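Local coordinates for protein cyanophage-like gp41-1 intein (Metagenome, PDB 6QAZ) that probably carries out protein splicing as a naturally split intein, excising itself while joining the protein segments that flank it, at residues I60-S63 against L67-T70; G2-L7 against S45-Y50; D27-N32 against I111-N116; K90-K95 against D123-N128. One frame throughout, in Å; residues are numbered along the deposited sequence. Where two conformers were deposited one is given.

Contact 1: I60-S63 against L67-T70; sequences IICS and LFPT
Phe68 reaches across to Ile60 and Cys62, and its ring makes the whole contact. From CB, the first torsion puts CG anti to the carbonyl carbon (chi1 -65°), which carries the ring out toward strand 59-63. On one flank the ring runs through CD1 to CE1, which meets Cys62 SG at 3.8 Å. On the other it runs through CD2 to CE2, 4.0 Å from Ile60 CD1. CZ, at the far end, lies between the two neighbours, 3.9 Å from Ile60 CG2 and 4.0 Å from Cys62 SG. The sulfur stays in the ring plane, 5.0 Å from the centroid of the Phe68 ring and 90° off its normal, an edge-on sulfur-aromatic contact. The Ile60 branches come in obliquely from the direction opposite to the phenyl group. His66 packs edge-to-face with the same ring, while Thr126 and Ile52 touch the Phe68 side chain from two further strands. The turn from Ser63 to His66 carries the sequence Ser-x-x-His, consistent with the Ser/Thr-x-x-His motif near the amino-terminal splice site of inteins. The three touching residues are buried and join through dispersion and an edge-on sulfur; the ring's C-H edge, slightly positive, probably suits the polarisable thiol, so the turn's two arms are held together by largely apolar chemistry.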
loop_
_atom_site.group_PDB
_atom_site.type_symbol
_atom_site.label_atom_id
_atom_site.label_comp_id
_atom_site.label_asym_id
_atom_site.label_seq_id
_atom_site.Cartn_x
_atom_site.Cartn_y
_atom_site.Cartn_z
ATOM N N ILE A 60 -4.005 -6.568 -2.001
ATOM C CA ILE A 60 -3.773 -5.167 -2.363
ATOM C C ILE A 60 -3.422 -5.120 -3.834
ATOM O O ILE A 60 -2.736 -6.030 -4.333
ATOM C CB ILE A 60 -2.726 -4.514 -1.451
ATOM C CG1 ILE A 60 -2.575 -3.067 -1.707
ATOM C CG2 ILE A 60 -1.401 -5.204 -1.585
ATOM C CD1 ILE A 60 -1.825 -2.332 -0.565
ATOM N N ILE A 61 -3.838 -4.077 -4.500
ATOM C CA ILE A 61 -3.547 -3.854 -5.935
ATOM C C ILE A 61 -2.687 -2.608 -6.039
ATOM O O ILE A 61 -3.054 -1.533 -5.554
ATOM C CB ILE A 61 -4.843 -3.779 -6.746
ATOM C CG1 ILE A 61 -5.515 -5.156 -6.785
ATOM C CG2 ILE A 61 -4.560 -3.285 -8.165
ATOM C CD1 ILE A 61 -6.877 -5.132 -7.416
ATOM N N CYS A 62 -1.574 -2.754 -6.747
ATOM C CA CYS A 62 -0.588 -1.671 -6.822
ATOM C C CYS A 62 0.163 -1.739 -8.141
ATOM O O CYS A 62 0.067 -2.705 -8.900
ATOM C CB CYS A 62 0.385 -1.749 -5.649
ATOM S SG CYS A 62 1.398 -3.254 -5.629
ATOM N N SER A 63 0.977 -0.729 -8.386
ATOM C CA SER A 63 1.861 -0.707 -9.556
ATOM C C SER A 63 3.160 -1.434 -9.264
ATOM O O SER A 63 3.485 -1.788 -8.116
ATOM C CB SER A 63 2.116 0.700 -10.001
ATOM O OG SER A 63 2.862 1.396 -9.026
ATOM N N LEU A 67 6.299 0.370 -3.211
ATOM C CA LEU A 67 7.120 -0.278 -2.175
ATOM C C LEU A 67 6.298 -0.789 -1.004
ATOM O O LEU A 67 5.307 -0.188 -0.572
ATOM C CB LEU A 67 8.151 0.723 -1.661
ATOM C CG LEU A 67 9.191 1.190 -2.651
ATOM C CD1 LEU A 67 9.879 2.454 -2.127
ATOM C CD2 LEU A 67 10.219 0.103 -2.940
ATOM N N PHE A 68 6.819 -1.877 -0.445
ATOM C CA PHE A 68 6.329 -2.445 0.814
ATOM C C PHE A 68 7.496 -2.743 1.739
ATOM O O PHE A 68 8.518 -3.282 1.301
ATOM C CB PHE A 68 5.631 -3.793 0.602
ATOM C CG PHE A 68 4.381 -3.698 -0.211
ATOM C CD1 PHE A 68 4.433 -3.652 -1.607
ATOM C CD2 PHE A 68 3.137 -3.641 0.406
ATOM C CE1 PHE A 68 3.284 -3.514 -2.354
ATOM C CE2 PHE A 68 1.991 -3.553 -0.348
ATOM C CZ PHE A 68 2.068 -3.481 -1.724
ATOM N N PRO A 69 7.333 -2.522 3.038
ATOM C CA PRO A 69 8.338 -2.959 3.998
ATOM C C PRO A 69 8.341 -4.475 4.064
ATOM O O PRO A 69 7.301 -5.126 4.070
ATOM C CB PRO A 69 7.920 -2.323 5.316
ATOM C CG PRO A 69 6.503 -1.956 5.156
ATOM C CD PRO A 69 6.250 -1.782 3.681
ATOM N N THR A 70 9.536 -5.038 4.164
ATOM C CA THR A 70 9.750 -6.480 4.326
ATOM C C THR A 70 10.855 -6.649 5.363
ATOM O O THR A 70 11.529 -5.696 5.748
ATOM C CB THR A 70 10.141 -7.165 3.012
ATOM O OG1 THR A 70 11.542 -6.983 2.743
ATOM C CG2 THR A 70 9.291 -6.759 1.836
#

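Contact 2: G2-L7 against S45-Y50; sequences GGALDL and SKKKSY
A small, partly buried contact brings the amino-terminal arm, at Gly3 and Ala4, against Lys47 at the beginning of the long strand 45-54. It is a meeting of side chain with arm rather than strand pairing: the backbones stand well apart, with Gly3 CA 8.2 Å from Lys47 CA. Lys47 bridges the gap. Its CG lies anti to the carbonyl carbon, the chain runs on nearly straight, and a bend at its last torsion (chi4 107°) turns the amino group toward the Ser45 hydroxyl and the Ala4 methyl. There Lys47 NZ packs 3.8 Å from Ala4 CB and stays at 3.9 Å from Gly3 O, a loose approach, while Lys47 CE passes 4.2 Å from Gly3 CA. Ser45, on the same side of its strand, receives the ammonium: Lys47 NZ donates to Ser45 OG at 2.8 Å in the Ser45 conformer described, a bond that would help to steer the lysine tip. The methyl of Ala4 is thus bordered by Lys47 and, more loosely, by Ser45, and Leu108 of strand 93-113 also touches it. Gly3 has a positive phi (73°), a backbone shape that favours glycine. Beyond it the arm joins the sheet, Ala4 bonding to Ser63 and Leu5 to Ile109 through their backbones. An amino-terminal arm entering the middle of an all-beta fold beside the Ser63-to-His66 turn is typical of the HINT fold of inteins, where the amino-terminal splice junction probably lies close to Ala4.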
loop_
_atom_site.group_PDB
_atom_site.type_symbol
_atom_site.label_atom_id
_atom_site.label_comp_id
_atom_site.label_asym_id
_atom_site.label_seq_id
_atom_site.Cartn_x
_atom_site.Cartn_y
_atom_site.Cartn_z
ATOM N N GLY A 2 7.277 7.046 -6.178
ATOM C CA GLY A 2 6.760 6.474 -7.403
ATOM C C GLY A 2 5.844 5.305 -7.145
ATOM O O GLY A 2 5.790 4.705 -6.051
ATOM N N GLY A 3 5.116 4.964 -8.187
ATOM C CA GLY A 3 4.064 3.951 -8.157
ATOM C C GLY A 3 2.829 4.434 -7.435
ATOM O O GLY A 3 2.723 5.602 -7.124
ATOM N N ALA A 4 1.905 3.525 -7.167
ATOM C CA ALA A 4 0.533 3.914 -6.862
ATOM C C ALA A 4 -0.290 2.690 -6.479
ATOM O O ALA A 4 0.118 1.533 -6.689
ATOM C CB ALA A 4 -0.051 4.667 -8.038
ATOM N N LEU A 5 -1.465 2.959 -5.940
ATOM C CA LEU A 5 -2.381 1.981 -5.358
ATOM C C LEU A 5 -3.755 2.077 -6.026
ATOM O O LEU A 5 -4.211 3.135 -6.456
ATOM C CB LEU A 5 -2.542 2.237 -3.869
ATOM C CG LEU A 5 -1.302 1.960 -3.034
ATOM C CD1 LEU A 5 -1.480 2.389 -1.600
ATOM C CD2 LEU A 5 -0.888 0.550 -3.083
ATOM N N ASP A 6 -4.492 0.958 -6.007
ATOM C CA ASP A 6 -5.868 0.973 -6.523
ATOM C C ASP A 6 -6.704 2.005 -5.801
ATOM O O ASP A 6 -6.593 2.176 -4.575
ATOM C CB ASP A 6 -6.469 -0.412 -6.379
ATOM C CG ASP A 6 -7.791 -0.520 -7.075
ATOM O OD1 ASP A 6 -7.766 -0.548 -8.315
ATOM O OD2 ASP A 6 -8.835 -0.503 -6.378
ATOM N N LEU A 7 -7.628 2.627 -6.524
ATOM C CA LEU A 7 -8.506 3.663 -5.947
ATOM C C LEU A 7 -9.333 3.165 -4.770
ATOM O O LEU A 7 -9.656 3.992 -3.900
ATOM C CB LEU A 7 -9.498 4.161 -6.994
ATOM C CG LEU A 7 -9.106 5.422 -7.749
ATOM C CD1 LEU A 7 -7.964 5.130 -8.657
ATOM C CD2 LEU A 7 -10.296 5.962 -8.532
ATOM N N SER A 45 -2.901 8.462 -12.042
ATOM C CA SER A 45 -2.087 7.984 -13.165
ATOM C C SER A 45 -2.590 6.627 -13.595
ATOM O O SER A 45 -2.945 5.885 -12.781
ATOM C CB SER A 45 -0.593 7.935 -12.814
ATOM O OG SER A 45 -0.359 7.009 -11.751
ATOM N N LYS A 46 -2.474 6.321 -14.874
ATOM C CA LYS A 46 -2.837 5.010 -15.392
ATOM C C LYS A 46 -1.559 4.215 -15.536
ATOM O O LYS A 46 -0.615 4.665 -16.218
ATOM C CB LYS A 46 -3.503 5.148 -16.746
ATOM C CG LYS A 46 -4.225 3.894 -17.204
ATOM C CD LYS A 46 -5.069 4.101 -18.442
ATOM C CE LYS A 46 -5.873 2.869 -18.797
ATOM N NZ LYS A 46 -6.157 2.794 -20.250
ATOM N N LYS A 47 -1.533 3.064 -14.894
ATOM C CA LYS A 47 -0.352 2.192 -14.868
ATOM C C LYS A 47 -0.829 0.738 -14.911
ATOM O O LYS A 47 -1.964 0.411 -14.497
ATOM C CB LYS A 47 0.500 2.403 -13.603
ATOM C CG LYS A 47 0.919 3.820 -13.258
ATOM C CD LYS A 47 1.758 3.905 -11.976
ATOM C CE LYS A 47 2.614 5.144 -11.883
ATOM N NZ LYS A 47 2.091 6.098 -10.894
ATOM N N LYS A 48 0.056 -0.145 -15.333
ATOM C CA LYS A 48 -0.190 -1.573 -15.135
ATOM C C LYS A 48 -0.307 -1.873 -13.655
ATOM O O LYS A 48 0.488 -1.379 -12.847
ATOM C CB LYS A 48 0.915 -2.410 -15.782
ATOM C CG LYS A 48 0.719 -3.932 -15.764
ATOM C CD LYS A 48 -0.597 -4.416 -16.376
ATOM C CE LYS A 48 -0.695 -4.119 -17.854
ATOM N NZ LYS A 48 0.410 -4.743 -18.619
ATOM N N SER A 49 -1.268 -2.706 -13.300
ATOM C CA SER A 49 -1.545 -3.052 -11.902
ATOM C C SER A 49 -1.295 -4.527 -11.663
ATOM O O SER A 49 -1.338 -5.334 -12.588
ATOM C CB SER A 49 -2.932 -2.642 -11.528
ATOM O OG SER A 49 -3.941 -3.386 -12.176
ATOM N N TYR A 50 -1.070 -4.839 -10.398
ATOM C CA TYR A 50 -0.731 -6.165 -9.894
ATOM C C TYR A 50 -1.487 -6.380 -8.602
ATOM O O TYR A 50 -1.611 -5.475 -7.787
ATOM C CB TYR A 50 0.760 -6.277 -9.566
ATOM C CG TYR A 50 1.642 -6.082 -10.753
ATOM C CD1 TYR A 50 1.918 -4.811 -11.232
ATOM C CD2 TYR A 50 2.203 -7.158 -11.419
ATOM C CE1 TYR A 50 2.670 -4.591 -12.356
ATOM C CE2 TYR A 50 3.015 -6.954 -12.534
ATOM C CZ TYR A 50 3.203 -5.669 -13.023
ATOM O OH TYR A 50 3.971 -5.408 -14.132
#

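Contact 3: D27-N32 against I111-N116; sequences DLVLSN and IEVSGN
Val29 and Val113 face each other with their CA atoms 8.0 Å apart, and from there to Asn32 and Asn116 the two segments run nearly side by side in the same direction, 11° apart. They are too distant for backbone pairing, so side chains bridge the gap. At one end, Val29 CG2 meets Val113 CG1 at 3.8 Å, the two valines crossing at about a right angle. At the other, the amide planes of Asn32 and Asn116 are nearly parallel, 12° apart, and Asn116 ND2 donates to Asn32 OD1 at 3.0 Å. The bond is bent (N-H...O angle 140°), and the donor is tilted from the carbonyl plane of Asn32. Asn116 OD1 is engaged as well, accepting from Asn36 ND2 and Leu118 N, which helps to fix the flip of its amide. Between these ends Ser31 turns its side chain toward Asn116, although in the conformer described its hydroxyl bonds to Thr33 and Gly34. A pentaethylene glycol, probably from the crystallisation liquor, lies about 5 Å from the Asn32 side chain. Strand 34-41 pairs antiparallel with both 28-31 and 93-113, spanning this contact, while Val11 and Phe119 pack against Val29 from strands 10-13 and 118-121.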
loop_
_atom_site.group_PDB
_atom_site.type_symbol
_atom_site.label_atom_id
_atom_site.label_comp_id
_atom_site.label_asym_id
_atom_site.label_seq_id
_atom_site.Cartn_x
_atom_site.Cartn_y
_atom_site.Cartn_z
ATOM N N ASP A 27 -5.444 14.788 5.837
ATOM C CA ASP A 27 -5.952 13.558 6.475
ATOM C C ASP A 27 -4.823 12.897 7.262
ATOM O O ASP A 27 -3.641 13.130 7.021
ATOM C CB ASP A 27 -6.473 12.542 5.459
ATOM C CG ASP A 27 -7.954 12.589 5.096
ATOM O OD1 ASP A 27 -8.799 12.559 6.001
ATOM O OD2 ASP A 27 -8.251 12.680 3.874
ATOM N N LEU A 28 -5.214 12.061 8.198
ATOM C CA LEU A 28 -4.307 11.238 9.007
ATOM C C LEU A 28 -4.583 9.766 8.701
ATOM O O LEU A 28 -5.761 9.380 8.712
ATOM C CB LEU A 28 -4.548 11.547 10.481
ATOM C CG LEU A 28 -3.993 12.890 10.967
ATOM C CD1 LEU A 28 -4.616 13.276 12.278
ATOM C CD2 LEU A 28 -2.472 12.859 11.081
ATOM N N VAL A 29 -3.533 8.992 8.437
ATOM C CA VAL A 29 -3.684 7.563 8.098
ATOM C C VAL A 29 -2.856 6.723 9.037
ATOM O O VAL A 29 -1.695 7.053 9.344
ATOM C CB VAL A 29 -3.366 7.286 6.629
ATOM C CG1 VAL A 29 -4.416 7.918 5.729
ATOM C CG2 VAL A 29 -1.966 7.689 6.222
ATOM N N LEU A 30 -3.423 5.606 9.471
ATOM C CA LEU A 30 -2.786 4.779 10.502
ATOM C C LEU A 30 -1.640 3.975 9.908
ATOM O O LEU A 30 -1.796 3.329 8.866
ATOM C CB LEU A 30 -3.816 3.831 11.108
ATOM C CG LEU A 30 -3.295 2.982 12.259
ATOM C CD1 LEU A 30 -2.916 3.823 13.466
ATOM C CD2 LEU A 30 -4.322 1.937 12.643
ATOM N N SER A 31 -0.522 3.998 10.615
ATOM C CA SER A 31 0.666 3.190 10.356
ATOM C C SER A 31 0.948 2.294 11.554
ATOM O O SER A 31 0.190 2.285 12.531
ATOM C CB SER A 31 1.842 4.102 10.080
ATOM O OG SER A 31 2.407 4.571 11.274
ATOM N N ASN A 32 2.072 1.615 11.503
ATOM C CA ASN A 32 2.552 0.819 12.659
ATOM C C ASN A 32 3.003 1.699 13.818
ATOM O O ASN A 32 3.151 1.161 14.911
ATOM C CB ASN A 32 3.679 -0.125 12.222
ATOM C CG ASN A 32 4.846 0.580 11.588
ATOM O OD1 ASN A 32 4.678 1.455 10.752
ATOM N ND2 ASN A 32 6.034 0.198 11.981
ATOM N N ILE A 111 -0.061 8.875 -2.773
ATOM C CA ILE A 111 -0.013 9.887 -1.724
ATOM C C ILE A 111 1.349 9.861 -1.045
ATOM O O ILE A 111 2.052 8.868 -1.104
ATOM C CB ILE A 111 -1.153 9.701 -0.700
ATOM C CG1 ILE A 111 -0.960 8.491 0.218
ATOM C CG2 ILE A 111 -2.503 9.642 -1.392
ATOM C CD1 ILE A 111 -2.033 8.337 1.280
ATOM N N GLU A 112 1.685 10.939 -0.382
ATOM C CA GLU A 112 2.865 11.040 0.482
ATOM C C GLU A 112 2.393 11.291 1.903
ATOM O O GLU A 112 1.537 12.183 2.106
ATOM C CB GLU A 112 3.745 12.211 0.057
ATOM C CG GLU A 112 5.002 12.317 0.859
ATOM C CD GLU A 112 5.966 11.211 0.554
ATOM O OE1 GLU A 112 5.897 10.547 -0.523
ATOM O OE2 GLU A 112 6.884 11.047 1.456
ATOM N N VAL A 113 2.941 10.566 2.864
ATOM C CA VAL A 113 2.592 10.760 4.262
ATOM C C VAL A 113 3.852 11.087 5.061
ATOM O O VAL A 113 4.975 10.846 4.620
ATOM C CB VAL A 113 1.805 9.575 4.857
ATOM C CG1 VAL A 113 0.651 9.180 3.926
ATOM C CG2 VAL A 113 2.684 8.371 5.157
ATOM N N SER A 114 3.636 11.628 6.256
ATOM C CA SER A 114 4.710 12.050 7.144
ATOM C C SER A 114 5.341 10.859 7.861
ATOM O O SER A 114 5.031 9.688 7.616
ATOM C CB SER A 114 4.195 13.093 8.103
ATOM O OG SER A 114 3.263 12.550 9.050
ATOM N N GLY A 115 6.230 11.177 8.799
ATOM C CA GLY A 115 6.742 10.154 9.697
ATOM C C GLY A 115 7.566 9.129 8.955
ATOM O O GLY A 115 8.402 9.462 8.090
ATOM N N ASN A 116 7.275 7.866 9.237
ATOM C CA ASN A 116 7.973 6.747 8.593
ATOM C C ASN A 116 7.494 6.467 7.176
ATOM O O ASN A 116 7.994 5.513 6.570
ATOM C CB ASN A 116 7.883 5.499 9.465
ATOM C CG ASN A 116 6.498 4.899 9.571
ATOM O OD1 ASN A 116 5.524 5.389 8.991
ATOM N ND2 ASN A 116 6.408 3.836 10.342
#

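Contact 4: K90-K95 against D123-N128; sequences KEMMLK and DILTHN
Met92 and Leu125 form the close apolar part of this contact, and the backbones of Lys90 and Asp123 its polar part. Met92 SD lies 3.6 Å from Leu125 CD2. The methionine begins by pointing away from the other segment, and bends at chi2 and chi3 (-60° and -73°) fold its sulfur back over the leucine branch. Leu125 is buried, with Pro69 and Tyr120 also against it. Next to this pair, Lys90 N donates to Asp123 O at 2.9 Å, a somewhat bent bond with an N-H...O angle of 146°. Asp123, with positive phi, sits in the turn between strands 118-121 and 124-127. The outer side is looser. The extended Lys90 chain passes Asp123 with CD 4.3 Å from OD1, then leads away: Lys90 NZ is 5.3 Å from Asp123 OD1, so any attraction between the opposite charges is probably weak, and the ammonium bonds instead to Gln12 OE1. Glu91, exposed and preceded by a cis peptide bond, directs its carboxylate to Tyr120 OH. Met92 and Met93 face Val89 in a G1 beta bulge, where the chain turns from strand 86-89 into the long strand 93-113; strand 124-127 lies beside this hairpin, Leu125 bonding through its backbone to Tyr88 of strand 86-89, with strands 68-70 and 118-121 next to it.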
loop_
_atom_site.group_PDB
_atom_site.type_symbol
_atom_site.label_atom_id
_atom_site.label_comp_id
_atom_site.label_asym_id
_atom_site.label_seq_id
_atom_site.Cartn_x
_atom_site.Cartn_y
_atom_site.Cartn_z
ATOM N N LYS A 90 -1.650 -5.842 9.925
ATOM C CA LYS A 90 -1.915 -5.158 11.197
ATOM C C LYS A 90 -1.941 -6.220 12.282
ATOM O O LYS A 90 -2.577 -7.234 12.119
ATOM C CB LYS A 90 -3.161 -4.292 11.122
ATOM C CG LYS A 90 -3.353 -3.336 12.285
ATOM C CD LYS A 90 -4.554 -2.401 12.099
ATOM C CE LYS A 90 -5.001 -1.781 13.401
ATOM N NZ LYS A 90 -6.333 -1.152 13.258
ATOM N N GLU A 91 -1.316 -6.057 13.450
ATOM C CA GLU A 91 -0.227 -5.197 13.868
ATOM C C GLU A 91 1.107 -5.966 13.856
ATOM O O GLU A 91 1.465 -6.779 14.778
ATOM C CB GLU A 91 -0.421 -4.720 15.300
ATOM C CG GLU A 91 0.338 -3.446 15.618
ATOM C CD GLU A 91 -0.004 -2.299 14.675
ATOM O OE1 GLU A 91 -1.171 -1.945 14.575
ATOM O OE2 GLU A 91 0.878 -1.821 14.028
ATOM N N MET A 92 1.894 -5.585 12.891
ATOM C CA MET A 92 3.241 -6.081 12.575
ATOM C C MET A 92 3.325 -7.604 12.642
ATOM O O MET A 92 4.324 -8.103 13.083
ATOM C CB MET A 92 4.244 -5.401 13.493
ATOM C CG MET A 92 4.337 -3.911 13.252
ATOM S SD MET A 92 4.830 -3.554 11.592
ATOM C CE MET A 92 6.557 -4.000 11.550
ATOM N N MET A 93 2.341 -8.300 12.094
ATOM C CA MET A 93 2.387 -9.778 11.991
ATOM C C MET A 93 2.887 -10.181 10.594
ATOM O O MET A 93 2.336 -9.662 9.648
ATOM C CB MET A 93 1.001 -10.403 12.226
ATOM C CG MET A 93 0.428 -10.078 13.583
ATOM S SD MET A 93 1.387 -10.755 14.963
ATOM C CE MET A 93 0.992 -12.494 14.785
ATOM N N LEU A 94 3.866 -11.065 10.447
ATOM C CA LEU A 94 4.352 -11.454 9.120
ATOM C C LEU A 94 3.386 -12.431 8.479
ATOM O O LEU A 94 2.948 -13.383 9.130
ATOM C CB LEU A 94 5.712 -12.095 9.303
ATOM C CG LEU A 94 6.830 -11.112 9.591
ATOM C CD1 LEU A 94 8.025 -11.808 10.221
ATOM C CD2 LEU A 94 7.227 -10.344 8.334
ATOM N N LYS A 95 3.084 -12.219 7.215
ATOM C CA LYS A 95 2.233 -13.121 6.434
ATOM C C LYS A 95 2.845 -13.339 5.069
ATOM O O LYS A 95 3.266 -12.383 4.392
ATOM C CB LYS A 95 0.814 -12.576 6.301
ATOM C CG LYS A 95 0.041 -12.537 7.606
ATOM C CD LYS A 95 -0.297 -13.897 8.171
ATOM C CE LYS A 95 -0.903 -13.812 9.543
ATOM N NZ LYS A 95 -1.190 -15.157 10.061
ATOM N N ASP A 123 -5.233 -3.330 5.532
ATOM C CA ASP A 123 -4.633 -4.000 6.704
ATOM C C ASP A 123 -3.253 -4.592 6.405
ATOM O O ASP A 123 -2.732 -5.328 7.236
ATOM C CB ASP A 123 -5.549 -5.024 7.341
ATOM C CG ASP A 123 -6.795 -4.450 7.925
ATOM O OD1 ASP A 123 -6.704 -3.384 8.514
ATOM O OD2 ASP A 123 -7.850 -5.113 7.855
ATOM N N ILE A 124 -2.643 -4.218 5.281
ATOM C CA ILE A 124 -1.273 -4.607 4.915
ATOM C C ILE A 124 -0.400 -3.369 5.072
ATOM O O ILE A 124 -0.718 -2.319 4.543
ATOM C CB ILE A 124 -1.213 -5.129 3.471
ATOM C CG1 ILE A 124 -2.138 -6.334 3.285
ATOM C CG2 ILE A 124 0.218 -5.444 3.087
ATOM C CD1 ILE A 124 -2.262 -6.808 1.862
ATOM N N LEU A 125 0.731 -3.493 5.766
ATOM C CA LEU A 125 1.622 -2.336 5.913
ATOM C C LEU A 125 2.300 -2.067 4.582
ATOM O O LEU A 125 2.952 -2.948 3.982
ATOM C CB LEU A 125 2.642 -2.608 7.005
ATOM C CG LEU A 125 3.435 -1.385 7.456
ATOM C CD1 LEU A 125 2.564 -0.308 8.085
ATOM C CD2 LEU A 125 4.496 -1.828 8.458
ATOM N N THR A 126 2.168 -0.848 4.092
ATOM C CA THR A 126 2.745 -0.453 2.812
ATOM C C THR A 126 3.483 0.863 2.960
ATOM O O THR A 126 3.277 1.603 3.929
ATOM C CB THR A 126 1.684 -0.420 1.715
ATOM O OG1 THR A 126 2.328 -0.418 0.436
ATOM C CG2 THR A 126 0.789 0.789 1.766
ATOM N N HIS A 127 4.384 1.127 2.029
ATOM C CA HIS A 127 5.022 2.433 1.942
ATOM C C HIS A 127 4.135 3.340 1.122
ATOM O O HIS A 127 3.378 2.852 0.257
ATOM C CB HIS A 127 6.399 2.228 1.340
ATOM C CG HIS A 127 7.261 3.403 1.357
ATOM N ND1 HIS A 127 7.151 4.458 0.487
ATOM C CD2 HIS A 127 8.278 3.692 2.180
ATOM C CE1 HIS A 127 8.107 5.342 0.795
ATOM N NE2 HIS A 127 8.819 4.884 1.784
ATOM N N ASN A 128 4.206 4.624 1.364
ATOM C CA ASN A 128 3.440 5.554 0.538
ATOM C C ASN A 128 3.810 5.385 -0.921
ATOM O O ASN A 128 2.931 5.564 -1.787
ATOM C CB ASN A 128 3.444 6.971 1.105
ATOM C CG ASN A 128 4.764 7.716 1.281
ATOM O OD1 ASN A 128 4.842 8.604 2.135
ATOM N ND2 ASN A 128 5.767 7.441 0.474
ATOM O OXT ASN A 128 5.007 5.070 -1.182
#

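Contacts 1 and 2 are joined through the sheet, their centres 10 Å apart: Cys62 O lies 2.8 Å from Tyr50 N and Ile61 O 2.9 Å from Asp6 N, both probable hydrogen bonds. Contact 1 also meets contact 4, where Leu67 O is 3.1 Å from His127 N. Contacts 3 and 4 share strand 93-113, with centres 13 Å apart. Contacts 2 and 4 lie on opposite sides of the chain's centre, their centres about 19 Å apart. The Ser63-to-His66 turn and the carboxy-terminal His127-Asn128 pair, where His127 ND1 bonds to Asn128 OXT, probably line the splicing site, as in other inteins.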